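Side-chain contacts in lipid-transfer protein (Thermomonospora curvata, PDB 6OK1), which is a thiolase-superfamily protein, probably related to the lipid-transfer proteins of that group: residues S22-S25 with C31-V34; H161-T166 with C311-A316; N334-Q339 with I351-R356. One frame throughout, in Å; residues are numbered along the deposited sequence. Where two conformers were deposited one is given.

Following the chain from its N terminus, contact 1 comes first: it ties the end of the loop after strand 8-15 to the first turns of helix 26-40, closing a short helical interval. Contact 2 bridges the longest interval, joining the end of helix 148-163 in the N-terminal thiolase region to the turn before helix 316-321 in the C-terminal one. Contact 3 then closes a local loop inside the C-terminal region, between the turn 334-337 and helix 348-359. The three follow in series, none enclosing or crossing another. Contacts 1 and 2 lie on opposite sides of the chain's centre, about 42 Å apart between centres; contact 3 is the buried one.

Contact 1. Residues S22-S25 with C31-V34; sequences SGRS and CEAV
Arg24 starts with CG lodged between its backbone N and carbonyl carbon (chi1 57°) and then bends at chi2, which swings the guanidinium toward helix 26-40; there Glu32, its CG beside the backbone N (chi1 -72°) and the chain straight beyond, reaches back from the opposite direction. The two meet side-on. Arg24 NE donates to Glu32 OE2 at 2.9 Å and Arg24 NH2 to Glu32 OE1 at 2.8 Å, both nearly straight and both on the syn sides of the carboxylate. The oxygens lie close to the guanidinium plane, but the two flat groups are turned 23° apart, so the nitrogens stand somewhat out of the carboxylate plane.

Arginine suits this place because its remaining nitrogen can serve the loop: Arg24 NH1 donates to Ser22 O at 2.9 Å, in the carbonyl plane on a lone pair, and also pairs with Glu17. Glu17 and Glu32 together balance its charge and fix its orientation, while Gln28 NE2 gives Glu32 OE2 a second hydrogen bond. Gly23 takes the positive phi between Ser22 and Arg24. Ser22 OG, accepting from Arg24 N at 3.1 Å, makes an ST turn; the Ser25 N-cap follows, and the bidentate, side-on Arg-Glu salt bridge pins this loop of the N-terminal thiolase region to the first turns of helix 26-40.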
loop_
_atom_site.group_PDB
_atom_site.type_symbol
_atom_site.label_atom_id
_atom_site.label_comp_id
_atom_site.label_asym_id
_atom_site.label_seq_id
_atom_site.Cartn_x
_atom_site.Cartn_y
_atom_site.Cartn_z
ATOM N N SER A 22 -22.703 3.682 10.204
ATOM C CA SER A 22 -22.144 4.938 10.668
ATOM C C SER A 22 -22.934 6.120 10.139
ATOM O O SER A 22 -22.878 7.213 10.723
ATOM C CB SER A 22 -20.699 5.080 10.222
ATOM O OG SER A 22 -20.645 5.414 8.840
ATOM N N GLY A 23 -23.622 5.932 9.016
ATOM C CA GLY A 23 -24.321 7.048 8.415
ATOM C C GLY A 23 -23.438 8.128 7.838
ATOM O O GLY A 23 -23.942 9.202 7.489
ATOM N N ARG A 24 -22.134 7.895 7.706
ATOM C CA ARG A 24 -21.253 8.938 7.182
ATOM C C ARG A 24 -20.093 8.284 6.430
ATOM O O ARG A 24 -20.000 7.059 6.337
ATOM C CB ARG A 24 -20.808 9.875 8.297
ATOM C CG ARG A 24 -20.097 9.239 9.512
ATOM C CD ARG A 24 -20.425 10.039 10.768
ATOM N NE ARG A 24 -19.584 9.779 11.939
ATOM C CZ ARG A 24 -19.789 8.801 12.825
ATOM N NH1 ARG A 24 -20.795 7.956 12.672
ATOM N NH2 ARG A 24 -18.984 8.674 13.872
ATOM N N SER A 25 -19.240 9.112 5.831
ATOM C CA SER A 25 -18.214 8.603 4.931
ATOM C C SER A 25 -17.069 7.953 5.696
ATOM O O SER A 25 -16.807 8.262 6.860
ATOM C CB SER A 25 -17.644 9.719 4.061
ATOM O OG SER A 25 -16.806 10.542 4.822
ATOM N N CYS A 31 -11.155 10.817 9.899
ATOM C CA CYS A 31 -10.833 12.114 10.483
ATOM C C CYS A 31 -11.273 12.189 11.939
ATOM O O CYS A 31 -10.539 12.714 12.786
ATOM C CB CYS A 31 -11.482 13.224 9.668
ATOM S SG CYS A 31 -10.751 13.411 8.052
ATOM N N GLU A 32 -12.453 11.666 12.260
ATOM C CA GLU A 32 -12.897 11.690 13.653
ATOM C C GLU A 32 -11.938 10.916 14.552
ATOM O O GLU A 32 -11.541 11.403 15.614
ATOM C CB GLU A 32 -14.313 11.136 13.794
ATOM C CG GLU A 32 -15.382 12.053 13.253
ATOM C CD GLU A 32 -16.776 11.471 13.370
ATOM O OE1 GLU A 32 -16.993 10.587 14.236
ATOM O OE2 GLU A 32 -17.655 11.906 12.597
ATOM N N ALA A 33 -11.583 9.695 14.158
ATOM C CA ALA A 33 -10.712 8.869 14.993
ATOM C C ALA A 33 -9.336 9.507 15.145
ATOM O O ALA A 33 -8.761 9.528 16.242
ATOM C CB ALA A 33 -10.605 7.462 14.374
ATOM N N VAL A 34 -8.802 10.053 14.055
ATOM C CA VAL A 34 -7.474 10.656 14.077
ATOM C C VAL A 34 -7.453 11.868 15.002
ATOM O O VAL A 34 -6.563 12.004 15.846
ATOM C CB VAL A 34 -7.052 11.033 12.653
ATOM C CG1 VAL A 34 -5.894 11.990 12.635
ATOM C CG2 VAL A 34 -6.716 9.761 11.859
#

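Contact 2. Residues H161-T166 with C311-A316; sequences HEYGAT and CARGEA
Tyr163 meets a type II beta turn that runs from Ala312 to Glu315. Glu315 N donates to Ala312 O at 3.0 Å, closing the turn. Arg313 comes next; its CB lies 4.2 Å from Tyr163 OH, a marginal contact, while the rest of the side chain bends away to a salt bridge with Glu307.

Gly314 carries the contact. Its CA sits over the face of the Tyr163 ring, 3.4 Å from the centroid and 15° off the normal, a CH-pi contact. Glycine fits on two counts: its phi is positive, and with no side chain it lets its CA lie directly against the ring. CG of Tyr163 stands beside its own backbone N (chi1 -64°), which presents the ring to the turn, and Glu162 CB lies over the opposite face. A water donates to Gly314 O and to Tyr163 O, 2.9 Å from each, joining the two backbones. Glu315 then serves as N-cap residue of the next helix.

The contact thus ties the end of helix 148-163, in the N-terminal thiolase region, to a turn of the C-terminal region. That turn lies between helices 301-307 and 316-321, where Glu306 accepts from Gly314 N and Ala316 N, while Tyr163 ends its helix with its ring edge-to-face with Tyr159.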
loop_
_atom_site.group_PDB
_atom_site.type_symbol
_atom_site.label_atom_id
_atom_site.label_comp_id
_atom_site.label_asym_id
_atom_site.label_seq_id
_atom_site.Cartn_x
_atom_site.Cartn_y
_atom_site.Cartn_z
ATOM N N HIS A 161 -7.838 -32.678 13.191
ATOM C CA HIS A 161 -7.317 -34.004 12.859
ATOM C C HIS A 161 -6.019 -34.297 13.598
ATOM O O HIS A 161 -5.838 -35.376 14.178
ATOM C CB HIS A 161 -7.089 -34.084 11.347
ATOM C CG HIS A 161 -6.355 -35.304 10.911
ATOM N ND1 HIS A 161 -6.974 -36.525 10.758
ATOM C CD2 HIS A 161 -5.057 -35.492 10.580
ATOM C CE1 HIS A 161 -6.082 -37.420 10.373
ATOM N NE2 HIS A 161 -4.911 -36.821 10.257
ATOM N N GLU A 162 -5.079 -33.361 13.561
ATOM C CA GLU A 162 -3.765 -33.658 14.108
ATOM C C GLU A 162 -3.755 -33.657 15.627
ATOM O O GLU A 162 -3.003 -34.433 16.229
ATOM C CB GLU A 162 -2.738 -32.667 13.568
ATOM C CG GLU A 162 -2.624 -32.783 12.068
ATOM C CD GLU A 162 -1.565 -31.895 11.461
ATOM O OE1 GLU A 162 -0.945 -31.088 12.187
ATOM O OE2 GLU A 162 -1.356 -32.019 10.243
ATOM N N TYR A 163 -4.587 -32.847 16.261
ATOM C CA TYR A 163 -4.462 -32.630 17.698
ATOM C C TYR A 163 -5.689 -33.024 18.506
ATOM O O TYR A 163 -5.662 -32.924 19.740
ATOM C CB TYR A 163 -4.135 -31.156 17.949
ATOM C CG TYR A 163 -2.808 -30.735 17.382
ATOM C CD1 TYR A 163 -1.656 -31.474 17.643
ATOM C CD2 TYR A 163 -2.691 -29.609 16.566
ATOM C CE1 TYR A 163 -0.449 -31.108 17.136
ATOM C CE2 TYR A 163 -1.459 -29.225 16.057
ATOM C CZ TYR A 163 -0.343 -29.975 16.350
ATOM O OH TYR A 163 0.884 -29.618 15.852
ATOM N N GLY A 164 -6.762 -33.440 17.852
ATOM C CA GLY A 164 -7.952 -33.861 18.552
ATOM C C GLY A 164 -8.749 -32.739 19.167
ATOM O O GLY A 164 -9.586 -32.991 20.032
ATOM N N ALA A 165 -8.506 -31.501 18.759
ATOM C CA ALA A 165 -9.371 -30.410 19.152
ATOM C C ALA A 165 -10.736 -30.604 18.519
ATOM O O ALA A 165 -10.866 -31.196 17.439
ATOM C CB ALA A 165 -8.791 -29.068 18.712
ATOM N N THR A 166 -11.754 -30.097 19.210
ATOM C CA THR A 166 -13.138 -30.235 18.813
ATOM C C THR A 166 -13.752 -28.856 18.609
ATOM O O THR A 166 -13.178 -27.833 18.977
ATOM C CB THR A 166 -13.966 -30.972 19.875
ATOM O OG1 THR A 166 -14.107 -30.131 21.019
ATOM C CG2 THR A 166 -13.279 -32.279 20.289
ATOM N N CYS A 311 1.982 -22.345 25.309
ATOM C CA CYS A 311 1.738 -23.754 25.600
ATOM C C CYS A 311 2.414 -24.566 24.499
ATOM O O CYS A 311 2.896 -24.010 23.509
ATOM C CB CYS A 311 0.244 -24.040 25.685
ATOM S SG CYS A 311 -0.590 -23.661 24.115
ATOM N N ALA A 312 2.435 -25.885 24.676
ATOM C CA ALA A 312 3.068 -26.793 23.731
ATOM C C ALA A 312 2.220 -26.964 22.470
ATOM O O ALA A 312 1.010 -26.721 22.468
ATOM C CB ALA A 312 3.290 -28.165 24.379
ATOM N N ARG A 313 2.874 -27.401 21.387
ATOM C CA ARG A 313 2.163 -27.709 20.144
ATOM C C ARG A 313 1.012 -28.667 20.403
ATOM O O ARG A 313 1.183 -29.702 21.058
ATOM C CB ARG A 313 3.110 -28.344 19.125
ATOM C CG ARG A 313 4.144 -27.461 18.580
ATOM C CD ARG A 313 3.529 -26.509 17.611
ATOM N NE ARG A 313 4.528 -25.583 17.143
ATOM C CZ ARG A 313 4.249 -24.523 16.417
ATOM N NH1 ARG A 313 2.983 -24.268 16.078
ATOM N NH2 ARG A 313 5.242 -23.735 16.044
ATOM N N GLY A 314 -0.155 -28.333 19.858
ATOM C CA GLY A 314 -1.359 -29.135 20.003
ATOM C C GLY A 314 -2.054 -29.066 21.344
ATOM O O GLY A 314 -3.090 -29.723 21.513
ATOM N N GLU A 315 -1.536 -28.301 22.305
ATOM C CA GLU A 315 -2.126 -28.249 23.630
ATOM C C GLU A 315 -2.844 -26.940 23.947
ATOM O O GLU A 315 -3.237 -26.728 25.097
ATOM C CB GLU A 315 -1.029 -28.546 24.669
ATOM C CG GLU A 315 -0.358 -29.871 24.351
ATOM C CD GLU A 315 0.406 -30.470 25.502
ATOM O OE1 GLU A 315 0.728 -29.736 26.450
ATOM O OE2 GLU A 315 0.684 -31.684 25.448
ATOM N N ALA A 316 -3.069 -26.066 22.957
ATOM C CA ALA A 316 -3.864 -24.872 23.214
ATOM C C ALA A 316 -5.239 -25.215 23.747
ATOM O O ALA A 316 -5.785 -24.475 24.573
ATOM C CB ALA A 316 -3.987 -24.029 21.945
HETATM O O HOH W 1 -3.282 -32.635 21.292
#

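Contact 3. Residues N334-Q339 with I351-R356; sequences NTHGGQ and IAEAVR
Glu353 OE2 is gripped by two hydroxyls: Thr335 OG1 donates to it at 2.6 Å, and Ser362 OG is its second hydrogen-bond partner. The threonine hydroxyl meets the anti lone pair of OE2, turned away from the other carboxylate oxygen. On that other oxygen, Glu353 OE1, Arg356 NH1 forms a salt bridge at 3.0 Å, likewise to the anti lone pair, with OE1 close to the Arg356 guanidinium plane. Partners at both oxygens limit rotation of the carboxylate.

Glu353 reaches this place because its CG stands opposite its backbone N (chi1 172°) and the chain then folds at chi2 (68°). That bend lays the carboxylate beside the turn and brings the aliphatic part across His336; the Glu353 and Thr335 side chains cross at about a right angle. Glu353 CB lies over one face of the imidazole, 4.0 Å from the centroid and offset toward the rim, a CH-pi contact; Gly338 N lies over the opposite face. The carboxylate itself is at His336 CB, with OE1 3.6 Å from that atom.

Asn334 to Gly337 form a type I beta turn, closed by Gly337 N to Asn334 O at 2.8 Å. Thr335 sets OG1 between its backbone N and carbonyl carbon (chi1 41°), pointing the hydroxyl at the carboxylate, and Gly337 adopts a positive phi, readily open to glycine. Asn334-Gly338 resembles the Asn-x-x-Gly-Gly sequence of thiolase C-terminal domains.

For a buried acid, two hydroxyls and an arginine supply both hydrogen bonds and compensating charge, which would probably favour the ionised form of Glu353 and lets one side chain join the turn to helix 348-359.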
loop_
_atom_site.group_PDB
_atom_site.type_symbol
_atom_site.label_atom_id
_atom_site.label_comp_id
_atom_site.label_asym_id
_atom_site.label_seq_id
_atom_site.Cartn_x
_atom_site.Cartn_y
_atom_site.Cartn_z
ATOM N N ASN A 334 -8.092 -10.809 25.286
ATOM C CA ASN A 334 -9.167 -10.126 24.581
ATOM C C ASN A 334 -10.161 -9.524 25.572
ATOM O O ASN A 334 -11.380 -9.714 25.474
ATOM C CB ASN A 334 -9.845 -11.073 23.597
ATOM C CG ASN A 334 -8.941 -11.428 22.421
ATOM O OD1 ASN A 334 -7.896 -10.799 22.243
ATOM N ND2 ASN A 334 -9.343 -12.397 21.602
ATOM N N THR A 335 -9.607 -8.746 26.511
ATOM C CA THR A 335 -10.382 -8.115 27.571
ATOM C C THR A 335 -11.401 -7.095 27.059
ATOM O O THR A 335 -12.304 -6.714 27.807
ATOM C CB THR A 335 -9.411 -7.464 28.556
ATOM O OG1 THR A 335 -8.345 -6.823 27.845
ATOM C CG2 THR A 335 -8.814 -8.542 29.446
ATOM N N HIS A 336 -11.282 -6.640 25.812
ATOM C CA HIS A 336 -12.309 -5.811 25.183
ATOM C C HIS A 336 -13.418 -6.626 24.530
ATOM O O HIS A 336 -14.456 -6.061 24.161
ATOM C CB HIS A 336 -11.675 -4.898 24.118
ATOM C CG HIS A 336 -10.963 -5.632 23.020
ATOM N ND1 HIS A 336 -10.157 -6.731 23.248
ATOM C CD2 HIS A 336 -10.918 -5.405 21.688
ATOM C CE1 HIS A 336 -9.657 -7.152 22.097
ATOM N NE2 HIS A 336 -10.104 -6.362 21.137
ATOM N N GLY A 337 -13.214 -7.922 24.345
ATOM C CA GLY A 337 -14.161 -8.763 23.642
ATOM C C GLY A 337 -13.674 -9.243 22.289
ATOM O O GLY A 337 -14.349 -10.064 21.660
ATOM N N GLY A 338 -12.518 -8.757 21.831
ATOM C CA GLY A 338 -11.944 -9.197 20.567
ATOM C C GLY A 338 -12.625 -8.616 19.344
ATOM O O GLY A 338 -13.540 -7.788 19.415
ATOM N N GLN A 339 -12.139 -9.054 18.172
ATOM C CA GLN A 339 -12.838 -8.735 16.941
ATOM C C GLN A 339 -14.222 -9.364 16.957
ATOM O O GLN A 339 -15.162 -8.832 16.353
ATOM C CB GLN A 339 -12.058 -9.238 15.721
ATOM C CG GLN A 339 -10.638 -8.721 15.648
ATOM C CD GLN A 339 -10.588 -7.233 15.467
ATOM O OE1 GLN A 339 -10.854 -6.730 14.383
ATOM N NE2 GLN A 339 -10.237 -6.520 16.526
ATOM N N ILE A 351 -5.267 -3.177 19.350
ATOM C CA ILE A 351 -4.095 -2.435 19.805
ATOM C C ILE A 351 -4.521 -1.400 20.833
ATOM O O ILE A 351 -3.861 -1.214 21.852
ATOM C CB ILE A 351 -3.354 -1.797 18.606
ATOM C CG1 ILE A 351 -2.933 -2.882 17.598
ATOM C CG2 ILE A 351 -2.129 -1.049 19.084
ATOM C CD1 ILE A 351 -2.348 -2.361 16.269
ATOM N N ALA A 352 -5.646 -0.729 20.596
ATOM C CA ALA A 352 -6.131 0.254 21.564
ATOM C C ALA A 352 -6.389 -0.389 22.922
ATOM O O ALA A 352 -6.056 0.190 23.959
ATOM C CB ALA A 352 -7.393 0.916 21.032
ATOM N N GLU A 353 -6.996 -1.587 22.940
ATOM C CA GLU A 353 -7.240 -2.261 24.214
ATOM C C GLU A 353 -5.931 -2.577 24.921
ATOM O O GLU A 353 -5.829 -2.422 26.139
ATOM C CB GLU A 353 -8.055 -3.542 24.009
ATOM C CG GLU A 353 -8.201 -4.423 25.261
ATOM C CD GLU A 353 -9.064 -3.796 26.362
ATOM O OE1 GLU A 353 -9.698 -2.740 26.149
ATOM O OE2 GLU A 353 -9.099 -4.385 27.453
ATOM N N ALA A 354 -4.910 -3.002 24.171
ATOM C CA ALA A 354 -3.602 -3.259 24.768
ATOM C C ALA A 354 -3.055 -2.005 25.433
ATOM O O ALA A 354 -2.447 -2.065 26.508
ATOM C CB ALA A 354 -2.645 -3.761 23.686
ATOM N N VAL A 355 -3.256 -0.859 24.795
ATOM C CA VAL A 355 -2.831 0.406 25.379
ATOM C C VAL A 355 -3.565 0.651 26.696
ATOM O O VAL A 355 -2.961 1.028 27.711
ATOM C CB VAL A 355 -3.061 1.552 24.378
ATOM C CG1 VAL A 355 -2.856 2.922 25.061
ATOM C CG2 VAL A 355 -2.120 1.418 23.148
ATOM N N ARG A 356 -4.878 0.421 26.713
ATOM C CA ARG A 356 -5.622 0.597 27.960
ATOM C C ARG A 356 -5.102 -0.318 29.052
ATOM O O ARG A 356 -4.991 0.093 30.217
ATOM C CB ARG A 356 -7.109 0.349 27.733
ATOM C CG ARG A 356 -7.777 1.363 26.856
ATOM C CD ARG A 356 -9.285 1.069 26.801
ATOM N NE ARG A 356 -9.884 1.659 25.636
ATOM C CZ ARG A 356 -10.247 1.010 24.535
ATOM N NH1 ARG A 356 -10.168 -0.320 24.423
ATOM N NH2 ARG A 356 -10.748 1.730 23.564
#